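Local atomic coordinates of LysR family transcriptional regulator (Vibrio vulnificus, PDB entry 5B7H), a protein that probably acts as a DNA-binding LysR-type transcription factor of the OxyR kind, seen here as its regulatory domain without the DNA-binding part. Residues S13-T25 against S202-V214. The protein carries 1 engineered substitution. Residues are numbered along the deposited sequence; the frame is centred on the assembly and turned at random.
With SO4 (sulfate ion), chain C; SO4 (sulfate ion), chain D.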
# COMPACT_ATOMS: atom_id res chain seq x y z
N SER A 13 9.15 29.64 -8.22
CA SER A 13 8.02 29.11 -7.45
C SER A 13 8.02 27.57 -7.32
O SER A 13 7.41 27.04 -6.38
CB SER A 13 6.68 29.59 -8.03
OG SER A 13 6.50 29.16 -9.37
N MET A 14 8.68 26.85 -8.25
CA MET A 14 8.87 25.41 -8.07
C MET A 14 10.15 25.07 -7.34
O MET A 14 10.75 24.02 -7.61
CB MET A 14 8.81 24.64 -9.40
CG MET A 14 7.77 25.15 -10.26
SD MET A 14 6.24 24.86 -9.39
CE MET A 14 5.92 23.08 -9.34
N GLN A 15 10.59 25.93 -6.45
CA GLN A 15 11.74 25.66 -5.61
C GLN A 15 11.28 25.46 -4.18
O GLN A 15 10.22 25.94 -3.76
CB GLN A 15 12.76 26.79 -5.70
CG GLN A 15 13.25 27.03 -7.11
CD GLN A 15 14.66 27.58 -7.16
OE1 GLN A 15 15.47 27.34 -6.25
NE2 GLN A 15 14.97 28.33 -8.21
N GLY A 16 12.08 24.74 -3.43
CA GLY A 16 11.84 24.65 -2.01
C GLY A 16 11.03 23.41 -1.67
O GLY A 16 11.04 22.43 -2.41
N GLN A 17 10.28 23.47 -0.59
CA GLN A 17 9.64 22.27 -0.06
C GLN A 17 8.13 22.39 -0.19
O GLN A 17 7.57 23.47 -0.02
CB GLN A 17 10.05 22.15 1.38
CG GLN A 17 9.51 20.99 2.10
CD GLN A 17 10.02 21.00 3.52
OE1 GLN A 17 11.14 20.55 3.79
NE2 GLN A 17 9.21 21.54 4.44
N LEU A 18 7.48 21.27 -0.52
CA LEU A 18 6.03 21.20 -0.58
C LEU A 18 5.61 19.95 0.19
O LEU A 18 6.21 18.90 -0.01
CB LEU A 18 5.63 21.08 -2.04
CG LEU A 18 4.24 21.44 -2.49
CD1 LEU A 18 4.03 22.91 -2.14
CD2 LEU A 18 4.18 21.22 -3.99
N LYS A 19 4.60 20.08 1.07
CA LYS A 19 3.97 18.96 1.76
C LYS A 19 2.72 18.55 0.99
O LYS A 19 1.74 19.30 0.94
CB LYS A 19 3.67 19.25 3.24
CG LYS A 19 4.96 19.55 4.03
CD LYS A 19 4.67 20.11 5.40
CE LYS A 19 5.77 19.80 6.39
NZ LYS A 19 5.39 20.35 7.72
N LEU A 20 2.72 17.35 0.47
CA LEU A 20 1.64 16.89 -0.41
C LEU A 20 1.01 15.64 0.19
O LEU A 20 1.73 14.70 0.53
CB LEU A 20 2.18 16.61 -1.84
CG LEU A 20 1.13 16.16 -2.85
CD1 LEU A 20 1.58 16.68 -4.27
CD2 LEU A 20 0.98 14.65 -2.87
N GLY A 21 -0.31 15.61 0.27
CA GLY A 21 -1.05 14.47 0.77
C GLY A 21 -1.72 13.75 -0.40
O GLY A 21 -2.15 14.38 -1.36
N CYS A 22 -1.87 12.45 -0.26
CA CYS A 22 -2.50 11.68 -1.32
C CYS A 22 -3.15 10.42 -0.75
O CYS A 22 -2.67 9.88 0.26
CB CYS A 22 -1.41 11.30 -2.33
SG CYS A 22 -2.01 10.54 -3.88
N ILE A 23 -4.25 9.99 -1.35
CA ILE A 23 -5.02 8.83 -0.86
C ILE A 23 -4.38 7.49 -1.20
O ILE A 23 -3.62 7.37 -2.18
CB ILE A 23 -6.48 8.86 -1.36
CG1 ILE A 23 -6.53 8.86 -2.87
CG2 ILE A 23 -7.18 10.12 -0.77
CD1 ILE A 23 -7.98 8.68 -3.39
N PRO A 24 -4.70 6.44 -0.44
CA PRO A 24 -4.02 5.16 -0.64
C PRO A 24 -4.23 4.52 -2.01
O PRO A 24 -3.36 3.74 -2.40
CB PRO A 24 -4.61 4.27 0.46
CG PRO A 24 -5.00 5.23 1.52
CD PRO A 24 -5.54 6.43 0.77
N THR A 25 -5.34 4.76 -2.73
CA THR A 25 -5.51 4.13 -4.05
C THR A 25 -4.95 4.99 -5.18
O THR A 25 -5.18 4.67 -6.37
CB THR A 25 -6.98 3.78 -4.33
OG1 THR A 25 -7.80 4.96 -4.34
CG2 THR A 25 -7.49 2.79 -3.27
N SER A 202 -3.85 30.18 0.38
CA SER A 202 -2.45 29.85 0.18
C SER A 202 -1.76 30.90 -0.69
O SER A 202 -2.35 31.46 -1.61
CB SER A 202 -2.39 28.54 -0.56
OG SER A 202 -1.04 28.23 -0.89
N SER A 203 -0.49 31.14 -0.40
CA SER A 203 0.32 32.00 -1.25
C SER A 203 1.10 31.21 -2.28
O SER A 203 2.03 31.75 -2.89
CB SER A 203 1.31 32.80 -0.40
OG SER A 203 2.23 31.91 0.20
N ARG A 204 0.77 29.93 -2.49
CA ARG A 204 1.53 29.06 -3.38
C ARG A 204 0.72 28.60 -4.59
O ARG A 204 1.05 27.59 -5.20
CB ARG A 204 2.12 27.90 -2.60
CG ARG A 204 2.78 28.44 -1.34
CD ARG A 204 3.68 27.42 -0.72
NE ARG A 204 4.74 27.04 -1.65
CZ ARG A 204 5.64 26.10 -1.38
NH1 ARG A 204 5.60 25.46 -0.22
NH2 ARG A 204 6.59 25.79 -2.27
N SER A 205 -0.29 29.36 -5.00
CA SER A 205 -1.17 28.86 -6.06
C SER A 205 -0.46 28.79 -7.41
O SER A 205 -0.81 27.94 -8.23
CB SER A 205 -2.40 29.74 -6.19
OG SER A 205 -1.95 31.06 -6.37
N LYS A 206 0.55 29.64 -7.64
CA LYS A 206 1.35 29.48 -8.85
C LYS A 206 2.05 28.12 -8.88
O LYS A 206 2.12 27.46 -9.93
CB LYS A 206 2.35 30.65 -8.96
CG LYS A 206 3.28 30.62 -10.15
CD LYS A 206 3.69 32.04 -10.59
CE LYS A 206 5.19 32.11 -10.97
NZ LYS A 206 5.68 31.00 -11.87
N THR A 207 2.61 27.70 -7.73
CA THR A 207 3.20 26.37 -7.63
C THR A 207 2.15 25.29 -7.88
O THR A 207 2.42 24.33 -8.60
CB THR A 207 3.80 26.19 -6.22
OG1 THR A 207 4.70 27.28 -5.98
CG2 THR A 207 4.53 24.91 -6.10
N PHE A 208 0.96 25.43 -7.29
CA PHE A 208 -0.05 24.37 -7.41
C PHE A 208 -0.52 24.24 -8.84
O PHE A 208 -0.73 23.11 -9.31
CB PHE A 208 -1.24 24.64 -6.50
CG PHE A 208 -0.88 24.73 -5.03
CD1 PHE A 208 0.19 24.00 -4.48
CD2 PHE A 208 -1.57 25.61 -4.20
CE1 PHE A 208 0.52 24.16 -3.12
CE2 PHE A 208 -1.26 25.75 -2.85
CZ PHE A 208 -0.20 25.02 -2.31
N ASN A 209 -0.66 25.36 -9.56
CA ASN A 209 -1.10 25.27 -10.94
C ASN A 209 -0.02 24.64 -11.83
O ASN A 209 -0.35 23.84 -12.71
CB ASN A 209 -1.59 26.63 -11.44
CG ASN A 209 -3.00 26.99 -10.92
OD1 ASN A 209 -3.93 26.18 -10.94
ND2 ASN A 209 -3.15 28.23 -10.46
N GLN A 210 1.27 24.93 -11.59
CA GLN A 210 2.32 24.22 -12.34
C GLN A 210 2.33 22.74 -12.03
O GLN A 210 2.53 21.91 -12.92
CB GLN A 210 3.72 24.76 -12.04
CG GLN A 210 3.98 26.16 -12.60
CD GLN A 210 5.28 26.76 -12.12
OE1 GLN A 210 5.32 27.47 -11.10
NE2 GLN A 210 6.37 26.48 -12.85
N LEU A 211 2.14 22.38 -10.76
CA LEU A 211 2.07 20.99 -10.40
C LEU A 211 0.88 20.32 -11.07
O LEU A 211 0.98 19.18 -11.50
CB LEU A 211 1.94 20.90 -8.87
CG LEU A 211 2.13 19.50 -8.34
CD1 LEU A 211 3.52 18.98 -8.71
CD2 LEU A 211 1.95 19.54 -6.78
N ALA A 212 -0.27 21.01 -11.14
CA ALA A 212 -1.45 20.43 -11.77
C ALA A 212 -1.18 20.12 -13.24
O ALA A 212 -1.59 19.05 -13.72
CB ALA A 212 -2.63 21.43 -11.66
N GLU A 213 -0.44 20.99 -13.94
CA GLU A 213 -0.08 20.72 -15.33
C GLU A 213 0.76 19.46 -15.45
O GLU A 213 0.53 18.62 -16.34
CB GLU A 213 0.71 21.90 -15.91
CG GLU A 213 -0.05 23.22 -15.85
CD GLU A 213 -1.27 23.23 -16.74
OE1 GLU A 213 -1.42 22.30 -17.58
OE2 GLU A 213 -2.09 24.16 -16.60
N VAL A 214 1.73 19.30 -14.55
CA VAL A 214 2.59 18.10 -14.56
C VAL A 214 1.77 16.83 -14.34
O VAL A 214 1.88 15.85 -15.08
CB VAL A 214 3.69 18.24 -13.49
CG1 VAL A 214 4.46 16.92 -13.41
CG2 VAL A 214 4.66 19.37 -13.84
S SO4 C . -9.00 5.35 -0.97
O1 SO4 C . -9.74 6.63 -0.59
O2 SO4 C . -10.01 4.49 -1.65
O3 SO4 C . -7.88 5.73 -1.80
O4 SO4 C . -8.53 4.72 0.25
S SO4 D . 0.53 29.30 3.20
O1 SO4 D . 0.57 30.24 2.08
O2 SO4 D . -0.86 29.08 3.64
O3 SO4 D . 1.38 29.77 4.29
O4 SO4 D . 1.15 28.06 2.74
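Arg204 reaches from the N-cap of helix 205-217 to the backbone of strand 16-22, where its NH1 donates to Gln17 O over 2.8 Å. The bond is nearly straight, 168° at the hydrogen, and lies in both the carbonyl and the guanidinium plane; NH2 adds a weak second bond to the same oxygen. Arg204 NH1 also faces Asp67 OD2 in a long, weak ion pair. Ser13, three residues ahead of the strand, meets the first turns of the helix with two oxygens. Its carbonyl O accepts from Thr207 OG1 at 2.7 Å, the hydroxyl sitting above the carbonyl plane. With OG between the backbone N and the carbonyl carbon (chi1 61°), the Ser13 hydroxyl faces the helix, its OG donating to Gln210 OE1, 2.7 Å away and in the plane of that amide, and accepting from Lys206 NZ at 3.2 Å.

This is the regulatory domain of a LysR-type regulator, with the periplasmic-binding-protein fold; its C-terminal helix packs against the first strand of the sheet, the axes of strand 16-22 and helical residues 205-214 lying 69° apart.

Met14, bent at chi2 and chi3, runs past Gln210 in the opposite direction, placing SD 3.7 Å from Thr207 CG2. Leu18 CD1 lies over one face of the Arg204 guanidinium, offset to its rim, and at the edge of the Phe208 ring. Its other methyl, CD2, meets Leu211 CD2 tip to tip at 3.9 Å, and Leu20 CD1 comes against that same leucine methyl at 3.8 Å. Beyond them, Val68 of the neighbouring strand 68-73 touches both Leu20 and Phe208.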